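Local coordinates for protein probable glutamine synthetase (Pseudomonas aeruginosa, PDB 4HPP) that is probably a member of the glutamine synthetase family, with a catalytic domain that holds a magnesium ion and a glutamic acid, at residues G353-E358 with C405-K410. Residues are numbered along the deposited sequence; the frame is centred on the assembly and turned at random.
Sequences GRLGIE and CAELPK
Arg354 and Glu407 reach for each other from opposite directions and join in a salt bridge in which both terminal nitrogens of the guanidinium take the same carboxylate oxygen. Arg354 NH1 lies 2.8 Å from Glu407 OE1, and Arg354 NH2 is 2.9 Å from that atom. The oxygen sits at the end of the guanidinium, almost in its plane, but the carboxylate is turned 51° against that plane; NH1 therefore meets OE1 from above the carboxylate plane, while NH2 arrives nearer to it, on the anti side. A bend about the CG-CD bond of Arg354 (chi3 -32°) and one about CB-CG of Glu407 (chi2 -59°) bring the two charged ends together.

The ion pair belongs to a wider network. One helical turn on from Arg354, Glu358 OE2 accepts a weak bond from Arg354 NH1 at 3.4 Å, also in the guanidinium plane. Arg354 NE is paired with Glu115, so three carboxylates, from Glu115, Glu358 and Glu407, pair with this one guanidinium and probably offset the nearby charge of Arg118.

Beyond the charged groups the touch is slight: the Leu355 methyl CD2 lies 4.2 Å from Glu407 OE2, a loose van der Waals approach.

Glu407 lies within the type I turn Cys405-Leu408, which links helix 402-405 to helix 410-427, with Pro409 as N-cap of the latter. The salt bridge thus ties this turn to the C-terminal end of helix 342-358, beside helix 108-121, which supplies Glu115, while Leu355 also packs on His273 of helix 261-281.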
ATOM      1  N   GLY A 353      46.026  36.026  10.358  1.00 68.26           N
ATOM      2  CA  GLY A 353      45.573  37.320  10.870  1.00 60.02           C
ATOM      3  C   GLY A 353      46.465  37.762  12.002  1.00 60.53           C
ATOM      4  O   GLY A 353      46.986  38.890  11.982  1.00 65.10           O
ATOM      5  N   ARG A 354      46.659  36.874  12.978  1.00 59.13           N
ATOM      6  CA  ARG A 354      47.569  37.142  14.111  1.00 59.14           C
ATOM      7  C   ARG A 354      48.929  37.572  13.580  1.00 55.54           C
ATOM      8  O   ARG A 354      49.409  38.628  13.927  1.00 48.72           O
ATOM      9  CB  ARG A 354      47.748  35.917  15.034  1.00 61.34           C
ATOM     10  CG  ARG A 354      47.655  36.177  16.545  1.00 60.23           C
ATOM     11  CD  ARG A 354      48.422  35.148  17.411  1.00 64.00           C
ATOM     12  NE  ARG A 354      48.514  33.759  16.893  1.00 70.33           N
ATOM     13  CZ  ARG A 354      49.645  33.117  16.553  1.00 63.86           C
ATOM     14  NH1 ARG A 354      50.803  33.735  16.667  1.00 66.45           N
ATOM     15  NH2 ARG A 354      49.630  31.857  16.087  1.00 47.02           N
ATOM     16  N   LEU A 355      49.543  36.743  12.737  1.00 57.26           N
ATOM     17  CA  LEU A 355      50.803  37.084  12.082  1.00 57.72           C
ATOM     18  C   LEU A 355      50.758  38.455  11.377  1.00 63.13           C
ATOM     19  O   LEU A 355      51.777  39.138  11.253  1.00 66.05           O
ATOM     20  CB  LEU A 355      51.150  36.019  11.042  1.00 58.17           C
ATOM     21  CG  LEU A 355      51.649  34.697  11.591  1.00 60.95           C
ATOM     22  CD1 LEU A 355      52.196  33.879  10.449  1.00 53.31           C
ATOM     23  CD2 LEU A 355      52.729  34.974  12.631  1.00 64.03           C
ATOM     24  N   GLY A 356      49.581  38.840  10.897  1.00 61.79           N
ATOM     25  CA  GLY A 356      49.405  40.130  10.268  1.00 63.93           C
ATOM     26  C   GLY A 356      49.610  41.186  11.326  1.00 64.27           C
ATOM     27  O   GLY A 356      50.391  42.107  11.133  1.00 59.56           O
ATOM     28  N   ILE A 357      48.926  41.018  12.454  1.00 57.63           N
ATOM     29  CA  ILE A 357      48.953  41.982  13.537  1.00 58.02           C
ATOM     30  C   ILE A 357      50.312  42.099  14.210  1.00 63.42           C
ATOM     31  O   ILE A 357      50.772  43.205  14.464  1.00 70.35           O
ATOM     32  CB  ILE A 357      47.885  41.616  14.584  1.00 58.09           C
ATOM     33  CG1 ILE A 357      46.483  41.759  13.953  1.00 49.47           C
ATOM     34  CG2 ILE A 357      48.081  42.426  15.870  1.00 51.99           C
ATOM     35  CD1 ILE A 357      45.374  41.097  14.732  1.00 53.56           C
ATOM     36  N   GLU A 358      50.932  40.949  14.491  1.00 73.74           N
ATOM     37  CA  GLU A 358      52.264  40.823  15.141  1.00 70.99           C
ATOM     38  C   GLU A 358      53.426  41.524  14.407  1.00 70.71           C
ATOM     39  O   GLU A 358      54.336  42.052  15.043  1.00 74.18           O
ATOM     40  CB  GLU A 358      52.616  39.331  15.367  1.00 65.79           C
ATOM     41  CG  GLU A 358      51.667  38.649  16.356  1.00 64.59           C
ATOM     42  CD  GLU A 358      51.986  37.190  16.708  1.00 62.64           C
ATOM     43  OE1 GLU A 358      52.667  36.446  15.932  1.00 47.61           O
ATOM     44  OE2 GLU A 358      51.522  36.804  17.813  1.00 64.22           O
ATOM     45  N   CYS A 405      53.375  27.692   8.849  1.00 50.60           N
ATOM     46  CA  CYS A 405      53.654  26.341   9.271  1.00 52.08           C
ATOM     47  C   CYS A 405      54.161  26.340  10.663  1.00 57.04           C
ATOM     48  O   CYS A 405      53.790  25.484  11.468  1.00 75.86           O
ATOM     49  CB  CYS A 405      54.700  25.683   8.396  1.00 49.21           C
ATOM     50  SG  CYS A 405      53.973  25.336   6.815  1.00 69.36           S
ATOM     51  N   ALA A 406      55.012  27.297  10.964  1.00 56.48           N
ATOM     52  CA  ALA A 406      55.632  27.321  12.264  1.00 62.44           C
ATOM     53  C   ALA A 406      54.604  27.492  13.390  1.00 69.22           C
ATOM     54  O   ALA A 406      54.895  27.122  14.519  1.00 77.82           O
ATOM     55  CB  ALA A 406      56.689  28.415  12.332  1.00 60.69           C
ATOM     56  N   GLU A 407      53.417  28.047  13.119  1.00 70.03           N
ATOM     57  CA  GLU A 407      52.438  28.226  14.218  1.00 69.47           C
ATOM     58  C   GLU A 407      51.625  26.935  14.440  1.00 66.88           C
ATOM     59  O   GLU A 407      50.924  26.762  15.464  1.00 58.84           O
ATOM     60  CB  GLU A 407      51.487  29.397  13.969  1.00 64.65           C
ATOM     61  CG  GLU A 407      52.085  30.757  13.704  1.00 62.74           C
ATOM     62  CD  GLU A 407      52.974  31.285  14.797  1.00 65.37           C
ATOM     63  OE1 GLU A 407      52.508  31.592  15.951  1.00 63.77           O
ATOM     64  OE2 GLU A 407      54.164  31.429  14.438  1.00 64.42           O
ATOM     65  N   LEU A 408      51.728  26.032  13.474  1.00 65.54           N
ATOM     66  CA  LEU A 408      51.003  24.774  13.558  1.00 66.15           C
ATOM     67  C   LEU A 408      51.887  23.843  14.340  1.00 67.98           C
ATOM     68  O   LEU A 408      53.100  23.865  14.137  1.00 77.46           O
ATOM     69  CB  LEU A 408      50.710  24.228  12.162  1.00 63.90           C
ATOM     70  CG  LEU A 408      49.874  25.124  11.229  1.00 58.72           C
ATOM     71  CD1 LEU A 408      49.627  24.455   9.880  1.00 54.94           C
ATOM     72  CD2 LEU A 408      48.554  25.551  11.873  1.00 52.74           C
ATOM     73  N   PRO A 409      51.313  23.109  15.317  1.00 74.40           N
ATOM     74  CA  PRO A 409      52.013  21.991  15.964  1.00 61.48           C
ATOM     75  C   PRO A 409      52.549  21.067  14.898  1.00 57.95           C
ATOM     76  O   PRO A 409      51.807  20.610  14.037  1.00 64.48           O
ATOM     77  CB  PRO A 409      50.900  21.282  16.739  1.00 50.64           C
ATOM     78  CG  PRO A 409      49.701  22.185  16.654  1.00 59.11           C
ATOM     79  CD  PRO A 409      50.148  23.508  16.111  1.00 63.34           C
ATOM     80  N   LYS A 410      53.832  20.770  14.958  1.00 65.39           N
ATOM     81  CA  LYS A 410      54.463  20.040  13.860  1.00 64.36           C
ATOM     82  C   LYS A 410      53.812  18.693  13.500  1.00 58.89           C
ATOM     83  O   LYS A 410      53.646  18.399  12.325  1.00 71.22           O
ATOM     84  CB  LYS A 410      55.983  19.919  14.075  1.00 64.79           C
ATOM     85  CG  LYS A 410      56.754  20.149  12.786  1.00 72.10           C
ATOM     86  CD  LYS A 410      57.830  19.100  12.571  1.00 71.70           C
ATOM     87  CE  LYS A 410      57.974  18.782  11.094  1.00 73.33           C
ATOM     88  NZ  LYS A 410      59.079  17.788  10.927  1.00 68.50           N
TER